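Local coordinates for glutathione transferase (Phanerochaete chrysosporium, PDB 4F0C), which binds oxidized glutathione between its two domains and, as a glutathione transferase, probably uses glutathione in transfer or reduction reactions on small molecules, at residues D22-E27 with Y80-Y85; A60-D63 with F69-W72; W122-A127 with N182-G187; R146-L151 with I175-A180. All blocks are in the same frame, centred on the assembly; numbering follows the deposited sequence. Where two conformers were deposited one is given.

Contact 1 (D22-E27 with Y80-Y85); sequences DMLLRE and YIVEKY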
# COMPACT_ATOMS: atom_id res chain seq x y z
N ASP A 22 -4.94 -1.29 -16.92
CA ASP A 22 -5.17 -1.02 -18.34
C ASP A 22 -3.84 -0.76 -19.09
O ASP A 22 -3.60 -1.34 -20.16
CB ASP A 22 -6.13 0.17 -18.47
CG ASP A 22 -6.48 0.51 -19.92
OD1 ASP A 22 -5.70 1.24 -20.59
OD2 ASP A 22 -7.55 0.06 -20.38
N MET A 23 -2.98 0.10 -18.53
CA MET A 23 -1.67 0.38 -19.15
C MET A 23 -0.85 -0.90 -19.37
O MET A 23 -0.32 -1.12 -20.45
CB MET A 23 -0.84 1.32 -18.27
CG MET A 23 -1.30 2.76 -18.34
SD MET A 23 -0.49 3.82 -17.12
CE MET A 23 -1.53 5.28 -17.30
N LEU A 24 -0.73 -1.72 -18.32
CA LEU A 24 0.07 -2.95 -18.43
C LEU A 24 -0.50 -3.93 -19.44
O LEU A 24 0.25 -4.53 -20.21
CB LEU A 24 0.26 -3.63 -17.05
CG LEU A 24 0.98 -5.00 -17.12
CD1 LEU A 24 2.42 -4.78 -17.63
CD2 LEU A 24 1.02 -5.60 -15.72
N LEU A 25 -1.82 -4.08 -19.44
CA LEU A 25 -2.44 -5.01 -20.40
C LEU A 25 -2.17 -4.54 -21.84
O LEU A 25 -1.88 -5.37 -22.71
CB LEU A 25 -3.95 -5.11 -20.15
CG LEU A 25 -4.36 -5.83 -18.85
CD1 LEU A 25 -5.86 -5.65 -18.62
CD2 LEU A 25 -4.02 -7.32 -18.90
N ARG A 26 -2.26 -3.23 -22.08
CA ARG A 26 -1.95 -2.70 -23.42
C ARG A 26 -0.48 -2.91 -23.78
O ARG A 26 -0.18 -3.26 -24.91
CB ARG A 26 -2.33 -1.22 -23.55
CG ARG A 26 -3.82 -0.97 -23.48
CD ARG A 26 -4.21 0.53 -23.68
NE ARG A 26 -5.58 0.67 -23.21
CZ ARG A 26 -6.67 0.43 -23.93
NH1 ARG A 26 -6.58 0.15 -25.23
NH2 ARG A 26 -7.87 0.52 -23.36
N GLU A 27 0.42 -2.65 -22.83
CA GLU A 27 1.87 -2.84 -23.06
C GLU A 27 2.18 -4.27 -23.48
O GLU A 27 3.02 -4.51 -24.35
CB GLU A 27 2.68 -2.51 -21.78
CG GLU A 27 2.78 -1.02 -21.45
CD GLU A 27 3.82 -0.26 -22.29
OE1 GLU A 27 4.22 -0.73 -23.37
OE2 GLU A 27 4.25 0.83 -21.85
N TYR A 80 0.45 -10.07 -10.61
CA TYR A 80 -0.17 -11.29 -11.14
C TYR A 80 0.10 -11.36 -12.65
O TYR A 80 0.56 -12.37 -13.17
CB TYR A 80 -1.69 -11.29 -10.90
CG TYR A 80 -2.44 -12.45 -11.60
CD1 TYR A 80 -2.50 -13.72 -11.03
CD2 TYR A 80 -3.06 -12.25 -12.84
CE1 TYR A 80 -3.17 -14.79 -11.68
CE2 TYR A 80 -3.72 -13.31 -13.51
CZ TYR A 80 -3.77 -14.56 -12.92
OH TYR A 80 -4.44 -15.59 -13.56
N ILE A 81 -0.18 -10.26 -13.34
CA ILE A 81 -0.03 -10.24 -14.78
C ILE A 81 1.41 -10.50 -15.22
O ILE A 81 1.67 -11.30 -16.15
CB ILE A 81 -0.55 -8.93 -15.38
CG1 ILE A 81 -2.07 -8.85 -15.19
CG2 ILE A 81 -0.22 -8.86 -16.91
CD1 ILE A 81 -2.65 -7.47 -15.48
N VAL A 82 2.38 -9.83 -14.58
CA VAL A 82 3.77 -10.07 -15.01
C VAL A 82 4.30 -11.45 -14.60
O VAL A 82 5.11 -12.04 -15.33
CB VAL A 82 4.79 -8.96 -14.61
CG1 VAL A 82 4.40 -7.62 -15.28
CG2 VAL A 82 4.93 -8.82 -13.08
N GLU A 83 3.90 -11.96 -13.44
CA GLU A 83 4.33 -13.30 -13.08
C GLU A 83 3.88 -14.34 -14.12
O GLU A 83 4.65 -15.22 -14.54
CB GLU A 83 3.86 -13.66 -11.67
CG GLU A 83 4.72 -13.01 -10.59
CD GLU A 83 6.09 -13.68 -10.46
OE1 GLU A 83 7.02 -13.04 -9.92
OE2 GLU A 83 6.23 -14.84 -10.88
N LYS A 84 2.63 -14.22 -14.55
CA LYS A 84 2.08 -15.26 -15.41
C LYS A 84 2.21 -15.01 -16.91
O LYS A 84 2.19 -15.95 -17.68
CB LYS A 84 0.61 -15.55 -15.05
CG LYS A 84 0.47 -16.42 -13.80
CD LYS A 84 -0.96 -16.96 -13.57
CE LYS A 84 -1.54 -17.75 -14.73
NZ LYS A 84 -1.00 -19.14 -14.91
N TYR A 85 2.32 -13.74 -17.30
CA TYR A 85 2.19 -13.37 -18.71
C TYR A 85 3.27 -12.38 -19.20
O TYR A 85 3.11 -11.74 -20.25
CB TYR A 85 0.80 -12.79 -19.00
CG TYR A 85 -0.32 -13.76 -18.61
CD1 TYR A 85 -0.52 -14.94 -19.32
CD2 TYR A 85 -1.13 -13.50 -17.49
CE1 TYR A 85 -1.51 -15.83 -18.96
CE2 TYR A 85 -2.15 -14.38 -17.13
CZ TYR A 85 -2.32 -15.56 -17.86
OH TYR A 85 -3.33 -16.47 -17.53

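Contact 2 (A60-D63 with F69-W72); sequences ALID and FVVW. With SO4 (sulfate ion), chain C.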
# COMPACT_ATOMS: atom_id res chain seq x y z
N ALA A 60 -10.66 -4.80 -10.06
CA ALA A 60 -10.52 -6.23 -9.85
C ALA A 60 -10.36 -6.81 -11.24
O ALA A 60 -10.82 -6.21 -12.23
CB ALA A 60 -11.78 -6.84 -9.15
N LEU A 61 -9.72 -7.97 -11.32
CA LEU A 61 -9.40 -8.60 -12.62
C LEU A 61 -9.86 -10.04 -12.58
O LEU A 61 -9.59 -10.75 -11.61
CB LEU A 61 -7.88 -8.60 -12.83
CG LEU A 61 -7.40 -9.23 -14.15
CD1 LEU A 61 -7.35 -8.17 -15.21
CD2 LEU A 61 -6.01 -9.89 -13.99
N ILE A 62 -10.57 -10.48 -13.62
CA ILE A 62 -10.86 -11.91 -13.78
C ILE A 62 -10.06 -12.46 -14.94
O ILE A 62 -10.12 -11.89 -16.04
CB ILE A 62 -12.33 -12.20 -14.10
CG1 ILE A 62 -13.26 -11.54 -13.07
CG2 ILE A 62 -12.59 -13.74 -14.16
CD1 ILE A 62 -14.69 -11.56 -13.51
N ASP A 63 -9.31 -13.54 -14.71
CA ASP A 63 -8.56 -14.19 -15.78
C ASP A 63 -9.38 -15.38 -16.32
O ASP A 63 -9.40 -16.49 -15.77
CB ASP A 63 -7.18 -14.61 -15.25
CG ASP A 63 -6.27 -15.17 -16.34
OD1 ASP A 63 -6.74 -15.48 -17.48
OD2 ASP A 63 -5.07 -15.34 -16.01
N PHE A 69 -9.82 -17.05 -12.43
CA PHE A 69 -9.07 -16.62 -11.25
C PHE A 69 -9.24 -15.10 -11.07
O PHE A 69 -9.18 -14.34 -12.04
CB PHE A 69 -7.59 -16.95 -11.46
CG PHE A 69 -6.76 -16.90 -10.20
CD1 PHE A 69 -6.63 -18.04 -9.40
CD2 PHE A 69 -6.06 -15.74 -9.83
CE1 PHE A 69 -5.85 -18.03 -8.26
CE2 PHE A 69 -5.26 -15.72 -8.66
CZ PHE A 69 -5.15 -16.86 -7.89
N VAL A 70 -9.46 -14.66 -9.83
CA VAL A 70 -9.71 -13.24 -9.54
C VAL A 70 -8.62 -12.65 -8.66
O VAL A 70 -8.24 -13.25 -7.66
CB VAL A 70 -11.06 -13.05 -8.78
CG1 VAL A 70 -11.24 -11.58 -8.33
CG2 VAL A 70 -12.26 -13.56 -9.62
N VAL A 71 -8.14 -11.45 -9.00
CA VAL A 71 -7.22 -10.71 -8.15
C VAL A 71 -7.70 -9.25 -8.04
O VAL A 71 -8.17 -8.66 -9.02
CB VAL A 71 -5.77 -10.75 -8.70
CG1 VAL A 71 -4.81 -9.98 -7.77
CG2 VAL A 71 -5.29 -12.21 -8.88
N TRP A 72 -7.60 -8.69 -6.84
CA TRP A 72 -7.89 -7.27 -6.66
C TRP A 72 -6.70 -6.60 -5.94
O TRP A 72 -5.72 -7.28 -5.66
CB TRP A 72 -9.25 -7.08 -5.95
CG TRP A 72 -9.44 -7.91 -4.63
CD1 TRP A 72 -9.97 -9.21 -4.51
CD2 TRP A 72 -9.13 -7.49 -3.29
NE1 TRP A 72 -9.98 -9.58 -3.16
CE2 TRP A 72 -9.47 -8.55 -2.40
CE3 TRP A 72 -8.62 -6.30 -2.74
CZ2 TRP A 72 -9.31 -8.47 -1.01
CZ3 TRP A 72 -8.45 -6.21 -1.35
CH2 TRP A 72 -8.79 -7.30 -0.50
S SO4 C . -9.90 -13.61 -1.50
O1 SO4 C . -9.75 -12.24 -2.00
O2 SO4 C . -9.63 -14.57 -2.55
O3 SO4 C . -8.90 -14.01 -0.48
O4 SO4 C . -11.22 -13.71 -0.95

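Contact 3 (W122-A127 with N182-G187); sequences WFLAVA and NLLVKG. With GDS (oxidized glutathione disulfide), chain B.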
# COMPACT_ATOMS: atom_id res chain seq x y z
N TRP A 122 -9.71 13.98 -2.87
CA TRP A 122 -10.96 14.05 -2.12
C TRP A 122 -11.25 15.48 -1.70
O TRP A 122 -12.27 16.06 -2.09
CB TRP A 122 -10.93 13.15 -0.88
CG TRP A 122 -12.21 13.17 -0.08
CD1 TRP A 122 -12.43 13.78 1.11
CD2 TRP A 122 -13.45 12.55 -0.46
NE1 TRP A 122 -13.75 13.58 1.51
CE2 TRP A 122 -14.38 12.82 0.56
CE3 TRP A 122 -13.86 11.79 -1.56
CZ2 TRP A 122 -15.70 12.34 0.52
CZ3 TRP A 122 -15.16 11.32 -1.60
CH2 TRP A 122 -16.06 11.59 -0.56
N PHE A 123 -10.35 16.07 -0.91
CA PHE A 123 -10.61 17.42 -0.39
C PHE A 123 -10.62 18.55 -1.45
O PHE A 123 -11.23 19.60 -1.22
CB PHE A 123 -9.69 17.74 0.79
CG PHE A 123 -10.00 16.94 2.02
CD1 PHE A 123 -11.14 17.23 2.78
CD2 PHE A 123 -9.18 15.89 2.41
CE1 PHE A 123 -11.44 16.48 3.92
CE2 PHE A 123 -9.48 15.13 3.55
CZ PHE A 123 -10.61 15.43 4.30
N LEU A 124 -9.98 18.34 -2.59
CA LEU A 124 -9.95 19.36 -3.65
C LEU A 124 -11.04 19.26 -4.72
O LEU A 124 -11.55 20.28 -5.17
CB LEU A 124 -8.64 19.33 -4.40
CG LEU A 124 -7.43 19.85 -3.66
CD1 LEU A 124 -6.20 19.46 -4.45
CD2 LEU A 124 -7.55 21.38 -3.47
N ALA A 125 -11.34 18.03 -5.17
CA ALA A 125 -11.99 17.83 -6.47
C ALA A 125 -13.11 16.80 -6.53
O ALA A 125 -14.02 16.90 -7.36
CB ALA A 125 -10.93 17.47 -7.53
N VAL A 126 -13.03 15.79 -5.67
CA VAL A 126 -13.81 14.58 -5.88
C VAL A 126 -14.89 14.38 -4.83
O VAL A 126 -15.91 13.74 -5.09
CB VAL A 126 -12.87 13.35 -6.00
CG1 VAL A 126 -13.37 12.18 -5.16
CG2 VAL A 126 -12.68 12.97 -7.47
N ALA A 127 -14.66 14.93 -3.65
CA ALA A 127 -15.67 14.88 -2.61
C ALA A 127 -16.88 15.66 -3.14
O ALA A 127 -16.77 16.39 -4.13
CB ALA A 127 -15.16 15.52 -1.34
N ASN A 182 -1.61 17.53 -13.33
CA ASN A 182 -2.69 18.21 -14.06
C ASN A 182 -3.85 18.73 -13.21
O ASN A 182 -4.71 19.50 -13.69
CB ASN A 182 -3.23 17.29 -15.15
CG ASN A 182 -2.21 17.06 -16.25
OD1 ASN A 182 -1.65 18.01 -16.80
ND2 ASN A 182 -1.95 15.80 -16.56
N LEU A 183 -3.91 18.32 -11.96
CA LEU A 183 -5.05 18.70 -11.14
C LEU A 183 -4.64 19.04 -9.71
O LEU A 183 -4.77 20.19 -9.29
CB LEU A 183 -6.11 17.60 -11.15
CG LEU A 183 -7.33 17.88 -10.27
CD1 LEU A 183 -8.14 19.05 -10.84
CD2 LEU A 183 -8.19 16.63 -10.12
N LEU A 184 -4.08 18.06 -9.00
CA LEU A 184 -3.93 18.15 -7.55
C LEU A 184 -2.97 19.25 -7.07
O LEU A 184 -3.23 19.88 -6.05
CB LEU A 184 -3.54 16.79 -6.95
CG LEU A 184 -4.41 15.61 -7.42
CD1 LEU A 184 -3.86 14.33 -6.90
CD2 LEU A 184 -5.85 15.81 -6.98
N VAL A 185 -1.87 19.47 -7.79
CA VAL A 185 -0.96 20.55 -7.42
C VAL A 185 -0.76 21.54 -8.55
O VAL A 185 0.11 22.38 -8.46
CB VAL A 185 0.41 20.05 -6.88
CG1 VAL A 185 0.22 19.37 -5.51
CG2 VAL A 185 1.10 19.07 -7.88
N LYS A 186 -1.58 21.45 -9.60
CA LYS A 186 -1.52 22.46 -10.66
C LYS A 186 -1.94 23.79 -10.05
O LYS A 186 -3.01 23.89 -9.46
CB LYS A 186 -2.44 22.09 -11.82
CG LYS A 186 -2.43 23.14 -12.94
CD LYS A 186 -3.24 22.67 -14.13
CE LYS A 186 -3.28 23.77 -15.19
NZ LYS A 186 -4.20 23.39 -16.30
N GLY A 187 -1.08 24.80 -10.18
CA GLY A 187 -1.32 26.10 -9.61
C GLY A 187 -1.10 26.19 -8.11
O GLY A 187 -1.48 27.18 -7.50
N1 GDS B . -5.39 0.31 -2.84
CA1 GDS B . -6.51 0.16 -3.84
C1 GDS B . -5.96 -0.24 -5.27
OE1 GDS B . -4.83 0.22 -5.64
OE2 GDS B . -6.64 -1.06 -5.94
CB1 GDS B . -7.36 1.47 -3.98
CG1 GDS B . -8.51 1.29 -5.00
CD1 GDS B . -9.39 2.50 -4.97
O1 GDS B . -9.20 3.48 -4.27
N2 GDS B . -10.47 2.43 -5.82
CA2 GDS B . -11.46 3.52 -5.90
C2 GDS B . -12.83 3.00 -5.54
O2 GDS B . -13.21 1.91 -5.96
CB2 GDS B . -11.60 4.03 -7.36
SG2 GDS B . -10.13 4.97 -7.83
N3 GDS B . -13.62 3.82 -4.81
CA3 GDS B . -14.95 3.40 -4.47
C3 GDS B . -15.24 3.67 -3.00
OE3 GDS B . -16.43 3.58 -2.62
OE4 GDS B . -14.25 3.89 -2.29
N4 GDS B . -7.74 5.79 -3.41
CA4 GDS B . -6.55 5.76 -2.55
C4 GDS B . -5.48 4.86 -3.25
OE5 GDS B . -5.45 4.82 -4.50
OE6 GDS B . -4.70 4.26 -2.48
C5 GDS B . -8.52 6.91 -3.49
O5 GDS B . -8.29 7.95 -2.87
CA5 GDS B . -9.74 6.87 -4.41
N5 GDS B . -10.80 7.79 -3.91
CB5 GDS B . -9.27 7.29 -5.81
SG5 GDS B . -10.57 6.92 -7.05
CA6 GDS B . -13.61 6.97 -1.00
C6 GDS B . -13.17 8.07 0.05
OE7 GDS B . -13.91 8.28 1.03
OE8 GDS B . -12.08 8.64 -0.16
N6 GDS B . -14.59 6.06 -0.40
CB6 GDS B . -14.17 7.72 -2.24
CG6 GDS B . -13.07 8.35 -3.11
CD6 GDS B . -12.08 7.29 -3.59
O6 GDS B . -12.33 6.09 -3.73

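Contact 4 (R146-L151 with I175-A180); sequences RVFGVL and IWNATA. With GDS (oxidized glutathione disulfide), chain B.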
# COMPACT_ATOMS: atom_id res chain seq x y z
N ARG A 146 6.26 16.15 -1.38
CA ARG A 146 7.27 15.38 -0.65
C ARG A 146 7.60 14.10 -1.43
O ARG A 146 8.78 13.72 -1.59
CB ARG A 146 6.83 15.03 0.78
CG ARG A 146 8.00 14.52 1.66
CD ARG A 146 7.51 13.77 2.93
NE ARG A 146 6.79 12.54 2.59
CZ ARG A 146 7.38 11.38 2.31
NH1 ARG A 146 8.72 11.25 2.33
NH2 ARG A 146 6.62 10.34 2.00
N VAL A 147 6.55 13.41 -1.90
CA VAL A 147 6.74 12.20 -2.67
C VAL A 147 7.49 12.50 -3.98
O VAL A 147 8.38 11.75 -4.36
CB VAL A 147 5.39 11.49 -2.95
CG1 VAL A 147 5.51 10.37 -4.05
CG2 VAL A 147 4.81 10.94 -1.60
N PHE A 148 7.12 13.59 -4.64
CA PHE A 148 7.89 14.06 -5.81
C PHE A 148 9.37 14.24 -5.46
O PHE A 148 10.25 13.86 -6.24
CB PHE A 148 7.35 15.39 -6.33
CG PHE A 148 6.09 15.28 -7.15
CD1 PHE A 148 5.59 14.04 -7.55
CD2 PHE A 148 5.40 16.43 -7.54
CE1 PHE A 148 4.42 13.96 -8.30
CE2 PHE A 148 4.23 16.35 -8.30
CZ PHE A 148 3.75 15.12 -8.68
N GLY A 149 9.65 14.85 -4.30
CA GLY A 149 11.03 15.03 -3.82
C GLY A 149 11.77 13.70 -3.65
O GLY A 149 12.94 13.55 -4.04
N VAL A 150 11.08 12.73 -3.07
CA VAL A 150 11.65 11.39 -2.89
C VAL A 150 12.00 10.77 -4.26
O VAL A 150 13.13 10.27 -4.48
CB VAL A 150 10.69 10.48 -2.09
CG1 VAL A 150 11.18 8.98 -2.13
CG2 VAL A 150 10.54 10.98 -0.63
N LEU A 151 11.05 10.81 -5.18
CA LEU A 151 11.27 10.27 -6.53
C LEU A 151 12.41 11.02 -7.23
O LEU A 151 13.25 10.42 -7.88
CB LEU A 151 9.98 10.33 -7.37
CG LEU A 151 8.88 9.36 -6.89
CD1 LEU A 151 7.55 9.70 -7.58
CD2 LEU A 151 9.29 7.91 -7.17
N ILE A 175 -0.35 6.94 -13.33
CA ILE A 175 -1.70 7.56 -13.38
C ILE A 175 -1.90 8.61 -12.27
O ILE A 175 -2.39 9.72 -12.56
CB ILE A 175 -2.86 6.53 -13.45
CG1 ILE A 175 -4.19 7.23 -13.80
CG2 ILE A 175 -2.97 5.70 -12.14
CD1 ILE A 175 -4.27 7.76 -15.25
N TRP A 176 -1.46 8.32 -11.04
CA TRP A 176 -1.58 9.32 -9.98
C TRP A 176 -0.66 10.52 -10.19
O TRP A 176 -1.00 11.64 -9.81
CB TRP A 176 -1.34 8.71 -8.60
CG TRP A 176 -2.54 8.01 -8.01
CD1 TRP A 176 -2.72 6.66 -7.85
CD2 TRP A 176 -3.74 8.64 -7.50
NE1 TRP A 176 -3.95 6.42 -7.28
CE2 TRP A 176 -4.58 7.61 -7.04
CE3 TRP A 176 -4.16 9.98 -7.37
CZ2 TRP A 176 -5.84 7.87 -6.48
CZ3 TRP A 176 -5.40 10.23 -6.80
CH2 TRP A 176 -6.23 9.19 -6.37
N ASN A 177 0.52 10.29 -10.78
CA ASN A 177 1.39 11.45 -11.07
C ASN A 177 0.78 12.36 -12.11
O ASN A 177 0.87 13.59 -12.01
CB ASN A 177 2.82 11.03 -11.48
CG ASN A 177 3.66 10.62 -10.29
OD1 ASN A 177 3.36 10.99 -9.14
ND2 ASN A 177 4.74 9.87 -10.54
N ALA A 178 0.11 11.76 -13.10
CA ALA A 178 -0.52 12.57 -14.14
C ALA A 178 -1.65 13.39 -13.51
O ALA A 178 -1.82 14.57 -13.81
CB ALA A 178 -1.06 11.66 -15.28
N THR A 179 -2.44 12.73 -12.67
CA THR A 179 -3.52 13.37 -11.91
C THR A 179 -2.98 14.53 -11.04
O THR A 179 -3.56 15.62 -11.00
CB THR A 179 -4.18 12.30 -11.01
OG1 THR A 179 -4.65 11.21 -11.83
CG2 THR A 179 -5.31 12.89 -10.22
N ALA A 180 -1.86 14.30 -10.36
CA ALA A 180 -1.27 15.34 -9.51
C ALA A 180 -0.81 16.54 -10.33
O ALA A 180 -1.12 17.71 -10.01
CB ALA A 180 -0.10 14.77 -8.71
N1 GDS B . -5.39 0.31 -2.84
CA1 GDS B . -6.51 0.16 -3.84
C1 GDS B . -5.96 -0.24 -5.27
OE1 GDS B . -4.83 0.22 -5.64
OE2 GDS B . -6.64 -1.06 -5.94
CB1 GDS B . -7.36 1.47 -3.98
CG1 GDS B . -8.51 1.29 -5.00
CD1 GDS B . -9.39 2.50 -4.97
O1 GDS B . -9.20 3.48 -4.27
N2 GDS B . -10.47 2.43 -5.82
CA2 GDS B . -11.46 3.52 -5.90
C2 GDS B . -12.83 3.00 -5.54
O2 GDS B . -13.21 1.91 -5.96
CB2 GDS B . -11.60 4.03 -7.36
SG2 GDS B . -10.13 4.97 -7.83
N3 GDS B . -13.62 3.82 -4.81
CA3 GDS B . -14.95 3.40 -4.47
C3 GDS B . -15.24 3.67 -3.00
OE3 GDS B . -16.43 3.58 -2.62
OE4 GDS B . -14.25 3.89 -2.29
N4 GDS B . -7.74 5.79 -3.41
CA4 GDS B . -6.55 5.76 -2.55
C4 GDS B . -5.48 4.86 -3.25
OE5 GDS B . -5.45 4.82 -4.50
OE6 GDS B . -4.70 4.26 -2.48
C5 GDS B . -8.52 6.91 -3.49
O5 GDS B . -8.29 7.95 -2.87
CA5 GDS B . -9.74 6.87 -4.41
N5 GDS B . -10.80 7.79 -3.91
CB5 GDS B . -9.27 7.29 -5.81
SG5 GDS B . -10.57 6.92 -7.05
CA6 GDS B . -13.61 6.97 -1.00
C6 GDS B . -13.17 8.07 0.05
OE7 GDS B . -13.91 8.28 1.03
OE8 GDS B . -12.08 8.64 -0.16
N6 GDS B . -14.59 6.06 -0.40
CB6 GDS B . -14.17 7.72 -2.24
CG6 GDS B . -13.07 8.35 -3.11
CD6 GDS B . -12.08 7.29 -3.59
O6 GDS B . -12.33 6.09 -3.73

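Contact 1 (D22-E27 with Y80-Y85)
Leu24 reaches from one helix straight at Ile81 of the other, the two side chains meeting tip to tip: its CD2 lies 3.7 Å from Ile81 CG2 and equally near Ile81 CB. The same methyl also brushes Val82, whose side chain runs nearly square to the leucine, with Leu24 CD2 4.0 Å from Val82 CG1. One branch thus fills the notch between two consecutive residues of the facing helix. Leu24 gets there with CG turned anti to its own amide nitrogen (chi1 175°), which carries CD2 forward onto Ile81. Leu25 works from the flank: its CD2 comes within 3.7 Å of Ile81 CD1, crossing that chain at about a right angle. Ile81 is therefore shared, its CG2 branch given to Leu24 and its CD1 end to Leu25. All four residues are buried, and the contact between them is wholly apolar; the local axes of the two segments, inclined at 20°, come no nearer than 11.1 Å. On the far side of residues 22-27, Arg26 offers NE to Asp22 OD1 at 2.7 Å and NH2 to Asp22 OD2 at 3.0 Å; this pair is tied further to helix 211-227, Arg26 by a salt bridge to Glu215 and Asp22 by a hydrogen bond to Ser216. The contact joins the first and last helices of the thioredoxin-like N-terminal domain. Around it, Phe32 of strand 32-36 lies against Leu25, whereas Ile168 of helix 168-172 touches both Leu24 and Val82, bringing the helical domain up to the pair.

Contact 2 (A60-D63 with F69-W72)
Leu61 and Val71 form the tight centre of this antiparallel hairpin, a hydrogen-bonded pair: Leu61 N gives to Val71 O at 2.9 Å, Val71 N to Leu61 O at 3.1 Å. Asp63 N to Phe69 O is straighter (172°) and shorter, 2.8 Å. Looser is the edge at Phe69 and Val70, both partly exposed: the return bond from Phe69 N to Asp63 O is weak, and a glycerol, probably from the crystallisation liquor, bonds Val70 N. Val70 and Ile62, non-hydrogen-bonded, lie side by side, Val70 CG2 4.1 Å from Ile62 CG1. At the other end Trp72 touches Ala60 through CB alone, 4.1 Å from Ala60 CB; its CG sits between backbone N and carbonyl carbon (chi1 50°), and the indole leads off to the second subunit. There NE1 hydrogen-bonds O1 of a sulfate (2.9 Å), probably also from the liquor, and Trp105 of the second subunit meets the indole edge-to-face. A leucine in place of Trp72 would probably cost the sulfate one donor and Trp105 of the second subunit its aromatic partner. Strand 60-63 lies between strand 7-11 and the outermost strand 69-72, and Ile77 and Tyr80 of helix 74-85 cover Leu61 and Val71.

Contact 3 (W122-A127 with N182-G187)
Two helix ends approach here with Leu124 and Leu184 CA atoms 7.3 Å apart, each end widened into a pi-type turn; the first closes with Ala127 N bonded to Trp122 O. The contact lies in the all-helical C-terminal domain of the glutathione transferase fold, where it joins the ends of helices 96-126 and 174-184. Leu124 pushes its CD1 against the backbone of the other helix, 3.4 Å from Leu184 O, a carbonyl that accepts a hydrogen bond from Gln141. Beside it, Ala125 CB meets Leu183 CD2 at 3.9 Å; Leu183 is exposed in the dimer, so this is the outer side of the contact. Trp122 turns away toward the bound glutathione disulfide. With CG anti to its amide nitrogen (chi1 -179°), the indole lays one face along the ligand, while Ala127 CB sits 3.4 Å above the centre of the opposite face. Arg139 of the second subunit adds a cation-pi contact. Replacing Trp122 with a serine would probably deprive the ligand of this flat wall and Arg139 of the second subunit of its aromatic partner. On the ligand side, the closest approach is Trp122 CZ3 to CB6 of the disulfide, 3.8 Å.

Contact 4 (R146-L151 with I175-A180)
Asn177 and Ala180 are the residues of segment 175-180 that meet Phe148 and Leu151, but Ile175, at the start of the segment, packs elsewhere. It touches Leu217 and Lys220 of helix 211-227; its carbonyl O accepts twice, from Thr179 N and from Thr179 OG1 at 2.8 Å, the two donors coming from opposite faces of the carbonyl plane. Trp176 follows and belongs to the ligand pocket: its CZ2 lies 3.5 Å from CB5 of the glutathione disulfide, and NE1 is hydrogen-bonded to Asn17 OD1. Asn177 then carries the contact. Its OD1 sits in the plane of the Phe148 ring, at the edge, 3.3 Å from CE1, with amide and ring planes 64° apart. Phe148 CG is anti to its carbonyl carbon (chi1 -78°), which brings the ring's far edge to the asparagine. The other end of the amide, ND2, packs 4.1 Å from Leu151 CD1, so the buried group is flanked by apolar carbon at both ends; a weak hydrogen bond from Gln113 NE2 reaches OD1. The two helices, 134-155 and 174-184, are part of the helical bundle of the glutathione transferase C-terminal domain, their local axes 12.5 Å apart and crossing at -125°. At that spacing it is side-chain ends that meet. Thr179 has its side chain against Pro16. Ala180, one turn of helix beyond Asn177, brings its CB 3.9 Å from Phe148 CZ, and Phe197 meets the same phenylalanine edge-to-face.

Contacts 1 and 2 belong to the thioredoxin-like N-terminal domain, contacts 3 and 4 to the helical C-terminal domain. Both segments of contact 2 fall between those of contact 1, and contact 4 likewise within contact 3, the first pair ending before the second begins. The first two, centres 12 Å apart, are joined where Tyr80 and Tyr85 both hydrogen-bond Asp63 OD2. The last two, 13 Å apart, share helix 174-184 and both reach the glutathione disulfide. Between the domains, Met23 of contact 1 touches Ile175 of contact 4, although their centres are 22 Å apart. All four also touch the second subunit, so ligand pocket, domain boundary and dimer are built from neighbouring elements.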